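Local atomic coordinates of putative uncharacterized protein (Wolbachia pipientis, PDB entry 3F4S), a protein that probably oxidises cysteine pairs in substrate proteins to disulfides, as a DsbA-like thiol oxidoreductase of the thioredoxin fold. Residues A39-T50 with K74-D85. The protein carries 1 engineered substitution. Numbering follows the deposited sequence.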
ATOM      1  N   ALA A  39      11.290  11.868   4.910  1.00 35.83           N
ATOM      2  CA  ALA A  39      12.334  11.012   4.356  1.00 33.91           C
ATOM      3  C   ALA A  39      12.731  11.509   2.968  1.00 33.10           C
ATOM      4  O   ALA A  39      11.918  12.103   2.265  1.00 32.46           O
ATOM      5  CB  ALA A  39      11.864   9.560   4.298  1.00 32.96           C
ATOM      6  N   PRO A  40      13.995  11.284   2.577  1.00 32.99           N
ATOM      7  CA  PRO A  40      14.490  11.710   1.263  1.00 32.74           C
ATOM      8  C   PRO A  40      13.754  11.049   0.098  1.00 31.23           C
ATOM      9  O   PRO A  40      13.552  11.708  -0.924  1.00 32.15           O
ATOM     10  CB  PRO A  40      15.956  11.264   1.274  1.00 33.15           C
ATOM     11  CG  PRO A  40      16.311  11.144   2.696  1.00 34.98           C
ATOM     12  CD  PRO A  40      15.071  10.756   3.431  1.00 33.29           C
ATOM     13  N   ILE A  41      13.363   9.780   0.245  1.00 29.65           N
ATOM     14  CA  ILE A  41      12.762   9.031  -0.854  1.00 29.31           C
ATOM     15  C   ILE A  41      11.308   8.705  -0.544  1.00 29.14           C
ATOM     16  O   ILE A  41      10.940   8.530   0.616  1.00 29.40           O
ATOM     17  CB  ILE A  41      13.541   7.721  -1.134  1.00 27.77           C
ATOM     18  CG1 ILE A  41      15.010   8.040  -1.437  1.00 29.14           C
ATOM     19  CG2 ILE A  41      12.898   6.921  -2.274  1.00 27.55           C
ATOM     20  CD1 ILE A  41      15.200   9.051  -2.557  1.00 30.81           C
ATOM     21  N   LEU A  42      10.488   8.634  -1.590  1.00 27.67           N
ATOM     22  CA  LEU A  42       9.074   8.302  -1.461  1.00 26.66           C
ATOM     23  C   LEU A  42       8.736   7.070  -2.291  1.00 24.54           C
ATOM     24  O   LEU A  42       9.098   6.992  -3.463  1.00 25.01           O
ATOM     25  CB  LEU A  42       8.212   9.471  -1.942  1.00 27.27           C
ATOM     26  CG  LEU A  42       6.720   9.170  -2.128  1.00 28.56           C
ATOM     27  CD1 LEU A  42       6.102   8.722  -0.813  1.00 28.08           C
ATOM     28  CD2 LEU A  42       5.984  10.388  -2.686  1.00 30.67           C
ATOM     29  N   MET A  43       8.036   6.116  -1.686  1.00 22.62           N
ATOM     30  CA  MET A  43       7.473   4.988  -2.422  1.00 22.67           C
ATOM     31  C   MET A  43       5.964   4.962  -2.238  1.00 22.51           C
ATOM     32  O   MET A  43       5.471   4.948  -1.110  1.00 23.39           O
ATOM     33  CB  MET A  43       8.060   3.651  -1.959  1.00 23.39           C
ATOM     34  CG  MET A  43       7.266   2.434  -2.456  1.00 22.49           C
ATOM     35  SD  MET A  43       7.906   0.857  -1.869  1.00 24.65           S
ATOM     36  CE  MET A  43       9.429   0.745  -2.799  1.00 27.44           C
ATOM     37  N   ILE A  44       5.238   4.965  -3.351  1.00 21.61           N
ATOM     38  CA  ILE A  44       3.796   4.769  -3.336  1.00 19.96           C
ATOM     39  C   ILE A  44       3.522   3.429  -3.987  1.00 19.97           C
ATOM     40  O   ILE A  44       3.986   3.172  -5.089  1.00 22.30           O
ATOM     41  CB  ILE A  44       3.064   5.879  -4.123  1.00 20.95           C
ATOM     42  CG1 ILE A  44       3.288   7.238  -3.453  1.00 23.35           C
ATOM     43  CG2 ILE A  44       1.563   5.567  -4.245  1.00 23.33           C
ATOM     44  CD1 ILE A  44       2.856   8.429  -4.303  1.00 24.27           C
ATOM     45  N   GLU A  45       2.799   2.564  -3.287  1.00 19.13           N
ATOM     46  CA  GLU A  45       2.443   1.261  -3.818  1.00 18.54           C
ATOM     47  C   GLU A  45       0.931   1.156  -3.963  1.00 17.75           C
ATOM     48  O   GLU A  45       0.193   1.467  -3.025  1.00 19.71           O
ATOM     49  CB  GLU A  45       2.933   0.144  -2.886  1.00 18.59           C
ATOM     50  CG  GLU A  45       2.437  -1.228  -3.313  1.00 17.89           C
ATOM     51  CD  GLU A  45       2.830  -2.356  -2.353  1.00 18.19           C
ATOM     52  OE1 GLU A  45       3.590  -2.110  -1.387  1.00 21.23           O
ATOM     53  OE2 GLU A  45       2.375  -3.500  -2.570  1.00 19.60           O
ATOM     54  N   TYR A  46       0.473   0.715  -5.133  1.00 17.55           N
ATOM     55  CA  TYR A  46      -0.913   0.294  -5.310  1.00 19.13           C
ATOM     56  C   TYR A  46      -0.955  -1.224  -5.420  1.00 18.15           C
ATOM     57  O   TYR A  46      -0.244  -1.814  -6.236  1.00 18.83           O
ATOM     58  CB  TYR A  46      -1.508   0.886  -6.586  1.00 20.65           C
ATOM     59  CG  TYR A  46      -1.835   2.359  -6.525  1.00 20.21           C
ATOM     60  CD1 TYR A  46      -3.097   2.796  -6.128  1.00 18.86           C
ATOM     61  CD2 TYR A  46      -0.888   3.312  -6.879  1.00 21.76           C
ATOM     62  CE1 TYR A  46      -3.408   4.153  -6.087  1.00 19.16           C
ATOM     63  CE2 TYR A  46      -1.184   4.669  -6.839  1.00 21.62           C
ATOM     64  CZ  TYR A  46      -2.443   5.081  -6.441  1.00 21.31           C
ATOM     65  OH  TYR A  46      -2.735   6.420  -6.413  1.00 23.75           O
ATOM     66  N   ALA A  47      -1.796  -1.865  -4.616  1.00 16.59           N
ATOM     67  CA  ALA A  47      -1.921  -3.316  -4.691  1.00 17.38           C
ATOM     68  C   ALA A  47      -3.274  -3.783  -4.184  1.00 18.01           C
ATOM     69  O   ALA A  47      -3.912  -3.105  -3.388  1.00 17.73           O
ATOM     70  CB  ALA A  47      -0.801  -3.993  -3.900  1.00 17.71           C
ATOM     71  N   SER A  48      -3.700  -4.945  -4.667  1.00 15.92           N
ATOM     72  CA  SER A  48      -4.878  -5.626  -4.163  1.00 16.25           C
ATOM     73  C   SER A  48      -4.442  -6.584  -3.065  1.00 16.44           C
ATOM     74  O   SER A  48      -3.451  -7.313  -3.222  1.00 16.96           O
ATOM     75  CB  SER A  48      -5.534  -6.424  -5.292  1.00 16.81           C
ATOM     76  OG  SER A  48      -6.336  -7.464  -4.770  1.00 16.55           O
ATOM     77  N   LEU A  49      -5.179  -6.600  -1.960  1.00 15.92           N
ATOM     78  CA  LEU A  49      -4.832  -7.464  -0.841  1.00 15.66           C
ATOM     79  C   LEU A  49      -4.990  -8.958  -1.148  1.00 15.40           C
ATOM     80  O   LEU A  49      -4.469  -9.798  -0.413  1.00 16.42           O
ATOM     81  CB  LEU A  49      -5.641  -7.093   0.406  1.00 17.55           C
ATOM     82  CG  LEU A  49      -5.313  -5.727   1.019  1.00 18.09           C
ATOM     83  CD1 LEU A  49      -6.331  -5.319   2.090  1.00 20.13           C
ATOM     84  CD2 LEU A  49      -3.903  -5.731   1.602  1.00 19.95           C
ATOM     85  N   THR A  50      -5.712  -9.282  -2.220  1.00 15.36           N
ATOM     86  CA  THR A  50      -5.998 -10.668  -2.586  1.00 15.27           C
ATOM     87  C   THR A  50      -5.158 -11.126  -3.778  1.00 14.96           C
ATOM     88  O   THR A  50      -5.333 -12.229  -4.301  1.00 17.52           O
ATOM     89  CB  THR A  50      -7.479 -10.844  -2.945  1.00 16.40           C
ATOM     90  OG1 THR A  50      -7.811  -9.944  -4.013  1.00 17.46           O
ATOM     91  CG2 THR A  50      -8.372 -10.555  -1.736  1.00 18.76           C
ATOM     92  N   LYS A  74      15.143   6.441   5.532  1.00 30.04           N
ATOM     93  CA  LYS A  74      15.568   6.785   4.179  1.00 29.53           C
ATOM     94  C   LYS A  74      14.386   7.012   3.250  1.00 29.16           C
ATOM     95  O   LYS A  74      14.485   7.764   2.287  1.00 28.93           O
ATOM     96  CB  LYS A  74      16.490   5.707   3.596  1.00 30.54           C
ATOM     97  CG  LYS A  74      17.887   5.694   4.211  1.00 32.00           C
ATOM     98  CD  LYS A  74      18.752   4.619   3.574  1.00 34.26           C
ATOM     99  CE  LYS A  74      20.163   4.645   4.134  1.00 37.19           C
ATOM    100  NZ  LYS A  74      21.064   3.725   3.388  1.00 38.04           N
ATOM    101  N   MET A  75      13.269   6.359   3.545  1.00 29.01           N
ATOM    102  CA  MET A  75      12.153   6.317   2.607  1.00 29.11           C
ATOM    103  C   MET A  75      10.804   6.347   3.311  1.00 29.73           C
ATOM    104  O   MET A  75      10.588   5.633   4.293  1.00 29.44           O
ATOM    105  CB  MET A  75      12.254   5.057   1.740  1.00 27.44           C
ATOM    106  CG  MET A  75      11.201   4.947   0.640  1.00 27.85           C
ATOM    107  SD  MET A  75      11.511   3.543  -0.453  1.00 27.91           S
ATOM    108  CE  MET A  75      10.821   2.203   0.521  1.00 26.85           C
ATOM    109  N   LEU A  76       9.908   7.186   2.793  1.00 28.34           N
ATOM    110  CA  LEU A  76       8.517   7.240   3.227  1.00 28.39           C
ATOM    111  C   LEU A  76       7.688   6.290   2.367  1.00 26.63           C
ATOM    112  O   LEU A  76       7.775   6.328   1.140  1.00 27.29           O
ATOM    113  CB  LEU A  76       7.981   8.665   3.085  1.00 28.42           C
ATOM    114  CG  LEU A  76       6.483   8.889   3.316  1.00 28.71           C
ATOM    115  CD1 LEU A  76       6.096   8.487   4.726  1.00 27.88           C
ATOM    116  CD2 LEU A  76       6.091  10.345   3.039  1.00 29.66           C
ATOM    117  N   TYR A  77       6.883   5.446   3.006  1.00 22.89           N
ATOM    118  CA  TYR A  77       6.087   4.447   2.291  1.00 22.79           C
ATOM    119  C   TYR A  77       4.597   4.743   2.395  1.00 24.16           C
ATOM    120  O   TYR A  77       4.054   4.882   3.497  1.00 25.21           O
ATOM    121  CB  TYR A  77       6.395   3.053   2.842  1.00 23.25           C
ATOM    122  CG  TYR A  77       5.520   1.934   2.333  1.00 21.75           C
ATOM    123  CD1 TYR A  77       5.668   1.438   1.043  1.00 22.66           C
ATOM    124  CD2 TYR A  77       4.568   1.339   3.161  1.00 21.31           C
ATOM    125  CE1 TYR A  77       4.878   0.392   0.582  1.00 20.43           C
ATOM    126  CE2 TYR A  77       3.769   0.301   2.708  1.00 20.01           C
ATOM    127  CZ  TYR A  77       3.929  -0.174   1.420  1.00 21.20           C
ATOM    128  OH  TYR A  77       3.147  -1.219   0.972  1.00 20.93           O
ATOM    129  N   ILE A  78       3.943   4.833   1.240  1.00 22.92           N
ATOM    130  CA  ILE A  78       2.511   5.085   1.175  1.00 23.35           C
ATOM    131  C   ILE A  78       1.821   3.982   0.388  1.00 22.22           C
ATOM    132  O   ILE A  78       1.994   3.873  -0.829  1.00 24.76           O
ATOM    133  CB  ILE A  78       2.206   6.435   0.506  1.00 24.59           C
ATOM    134  CG1 ILE A  78       2.880   7.574   1.273  1.00 27.36           C
ATOM    135  CG2 ILE A  78       0.697   6.644   0.398  1.00 24.88           C
ATOM    136  CD1 ILE A  78       2.596   8.962   0.716  1.00 29.38           C
ATOM    137  N   PHE A  79       1.039   3.166   1.091  1.00 19.70           N
ATOM    138  CA  PHE A  79       0.284   2.085   0.477  1.00 18.73           C
ATOM    139  C   PHE A  79      -1.106   2.601   0.143  1.00 20.23           C
ATOM    140  O   PHE A  79      -1.771   3.197   0.996  1.00 21.78           O
ATOM    141  CB  PHE A  79       0.164   0.903   1.442  1.00 19.24           C
ATOM    142  CG  PHE A  79      -0.564  -0.282   0.862  1.00 19.14           C
ATOM    143  CD1 PHE A  79       0.020  -1.045  -0.135  1.00 20.53           C
ATOM    144  CD2 PHE A  79      -1.828  -0.629   1.310  1.00 20.93           C
ATOM    145  CE1 PHE A  79      -0.638  -2.133  -0.676  1.00 21.53           C
ATOM    146  CE2 PHE A  79      -2.497  -1.721   0.773  1.00 21.52           C
ATOM    147  CZ  PHE A  79      -1.897  -2.476  -0.225  1.00 20.97           C
ATOM    148  N   ARG A  80      -1.537   2.371  -1.094  1.00 20.23           N
ATOM    149  CA  ARG A  80      -2.879   2.746  -1.530  1.00 19.64           C
ATOM    150  C   ARG A  80      -3.619   1.514  -2.030  1.00 17.72           C
ATOM    151  O   ARG A  80      -3.058   0.688  -2.758  1.00 20.21           O
ATOM    152  CB  ARG A  80      -2.825   3.832  -2.610  1.00 19.97           C
ATOM    153  CG  ARG A  80      -2.344   5.182  -2.075  1.00 20.96           C
ATOM    154  CD  ARG A  80      -2.210   6.238  -3.166  1.00 21.97           C
ATOM    155  NE  ARG A  80      -1.630   7.467  -2.631  1.00 23.41           N
ATOM    156  CZ  ARG A  80      -1.103   8.429  -3.382  1.00 24.96           C
ATOM    157  NH1 ARG A  80      -1.090   8.302  -4.704  1.00 26.40           N
ATOM    158  NH2 ARG A  80      -0.598   9.517  -2.812  1.00 26.22           N
ATOM    159  N   HIS A  81      -4.873   1.377  -1.614  1.00 17.50           N
ATOM    160  CA  HIS A  81      -5.662   0.197  -1.951  1.00 16.92           C
ATOM    161  C   HIS A  81      -6.043   0.180  -3.432  1.00 17.05           C
ATOM    162  O   HIS A  81      -6.272   1.230  -4.052  1.00 20.81           O
ATOM    163  CB  HIS A  81      -6.931   0.138  -1.095  1.00 17.67           C
ATOM    164  CG  HIS A  81      -6.676  -0.192   0.346  1.00 18.25           C
ATOM    165  ND1 HIS A  81      -6.136  -1.394   0.748  1.00 20.13           N
ATOM    166  CD2 HIS A  81      -6.896   0.520   1.478  1.00 18.02           C
ATOM    167  CE1 HIS A  81      -6.032  -1.411   2.065  1.00 18.67           C
ATOM    168  NE2 HIS A  81      -6.486  -0.262   2.533  1.00 19.11           N
ATOM    169  N   PHE A  82      -6.102  -1.020  -3.997  1.00 16.98           N
ATOM    170  CA  PHE A  82      -6.575  -1.205  -5.360  1.00 16.20           C
ATOM    171  C   PHE A  82      -7.352  -2.512  -5.391  1.00 16.79           C
ATOM    172  O   PHE A  82      -6.876  -3.510  -5.938  1.00 16.10           O
ATOM    173  CB  PHE A  82      -5.391  -1.276  -6.325  1.00 17.20           C
ATOM    174  CG  PHE A  82      -5.750  -0.969  -7.754  1.00 17.93           C
ATOM    175  CD1 PHE A  82      -5.637   0.322  -8.246  1.00 20.45           C
ATOM    176  CD2 PHE A  82      -6.199  -1.969  -8.604  1.00 18.95           C
ATOM    177  CE1 PHE A  82      -5.959   0.616  -9.566  1.00 22.22           C
ATOM    178  CE2 PHE A  82      -6.524  -1.685  -9.928  1.00 20.66           C
ATOM    179  CZ  PHE A  82      -6.404  -0.389 -10.408  1.00 22.26           C
ATOM    180  N   PRO A  83      -8.552  -2.528  -4.788  1.00 16.63           N
ATOM    181  CA  PRO A  83      -9.233  -3.823  -4.684  0.50 15.98           C
ATOM    182  C   PRO A  83      -9.873  -4.246  -5.994  1.00 18.16           C
ATOM    183  O   PRO A  83     -10.265  -3.401  -6.805  1.00 18.48           O
ATOM    184  CB  PRO A  83     -10.285  -3.583  -3.596  0.50 14.44           C
ATOM    185  CG  PRO A  83      -9.776  -2.381  -2.841  0.50 14.63           C
ATOM    186  CD  PRO A  83      -9.150  -1.524  -3.893  0.50 14.08           C
ATOM    187  N   LEU A  84      -9.938  -5.559  -6.193  1.00 17.03           N
ATOM    188  CA  LEU A  84     -10.402  -6.126  -7.455  1.00 16.76           C
ATOM    189  C   LEU A  84     -11.553  -7.106  -7.280  1.00 18.69           C
ATOM    190  O   LEU A  84     -12.064  -7.656  -8.262  1.00 22.59           O
ATOM    191  CB  LEU A  84      -9.245  -6.822  -8.176  1.00 17.69           C
ATOM    192  CG  LEU A  84      -8.126  -5.880  -8.617  1.00 19.86           C
ATOM    193  CD1 LEU A  84      -6.972  -6.678  -9.170  1.00 23.40           C
ATOM    194  CD2 LEU A  84      -8.635  -4.878  -9.652  1.00 22.69           C
ATOM    195  N   ASP A  85     -11.955  -7.330  -6.035  1.00 15.05           N
ATOM    196  CA  ASP A  85     -13.003  -8.306  -5.762  1.00 17.11           C
ATOM    197  C   ASP A  85     -13.673  -8.002  -4.429  1.00 15.49           C
ATOM    198  O   ASP A  85     -13.290  -7.053  -3.724  1.00 15.02           O
ATOM    199  CB  ASP A  85     -12.412  -9.716  -5.765  1.00 16.90           C
ATOM    200  CG  ASP A  85     -11.208  -9.829  -4.859  1.00 19.97           C
ATOM    201  OD1 ASP A  85     -11.296  -9.374  -3.719  1.00 22.56           O
ATOM    202  OD2 ASP A  85     -10.168 -10.359  -5.276  1.00 24.48           O
TER
HETATM  203  O   HOH W   1      -5.986  -3.056  -1.515  1.00 18.28           O
HETATM  204  O   HOH W   2      -9.087  -7.232  -4.162  1.00 17.22           O
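M43, E45 and A47 of strand 41-47 meet Y77 and F79 of strand 75-81 on one face of the central sheet of the thioredoxin fold, where the two strands run parallel, joined by a beta-alpha-beta crossover through helices 52-60 and 62-70. The alternating backbone bonds include a nearly straight one from M43 N to L76 O, with an N-H...O angle of 175°. On this face Y77 OH donates to E45 OE1 at 2.6 Å, meeting the oxygen from above the carboxylate plane rather than within it. The glutamate chain is extended, with CG anti to the backbone N (chi1 173°), which carries the carboxylate along the edge of the F79 ring, their planes 87° apart. M43 SD touches the edge of the Y77 ring in a Met-aromatic contact, 3.7 Å from Y77 CD1, and A47 CB abuts F79 CE1. E45 OE2 is held separately by H58 NE2 from helix 52-60, so both carboxylate oxygens are gripped.

On the opposite face, R80 CB lies over one face of the Y46 ring in a CH-pi contact, 3.9 Å from its centroid. R80 NH1 then reaches Y46 OH, at 3.0 Å and close to the guanidinium plane, while I44 CG2 packs over the rim of one guanidinium face. D31 forms a salt bridge with R80 NH2.

Beyond the strands, S48 OG accepts from T50 N in an ST turn, immediately before the disulfide-bonded C51 and C54. T50 OG1 donates to D85 OD2 at 2.7 Å, on the syn side of the carboxylate.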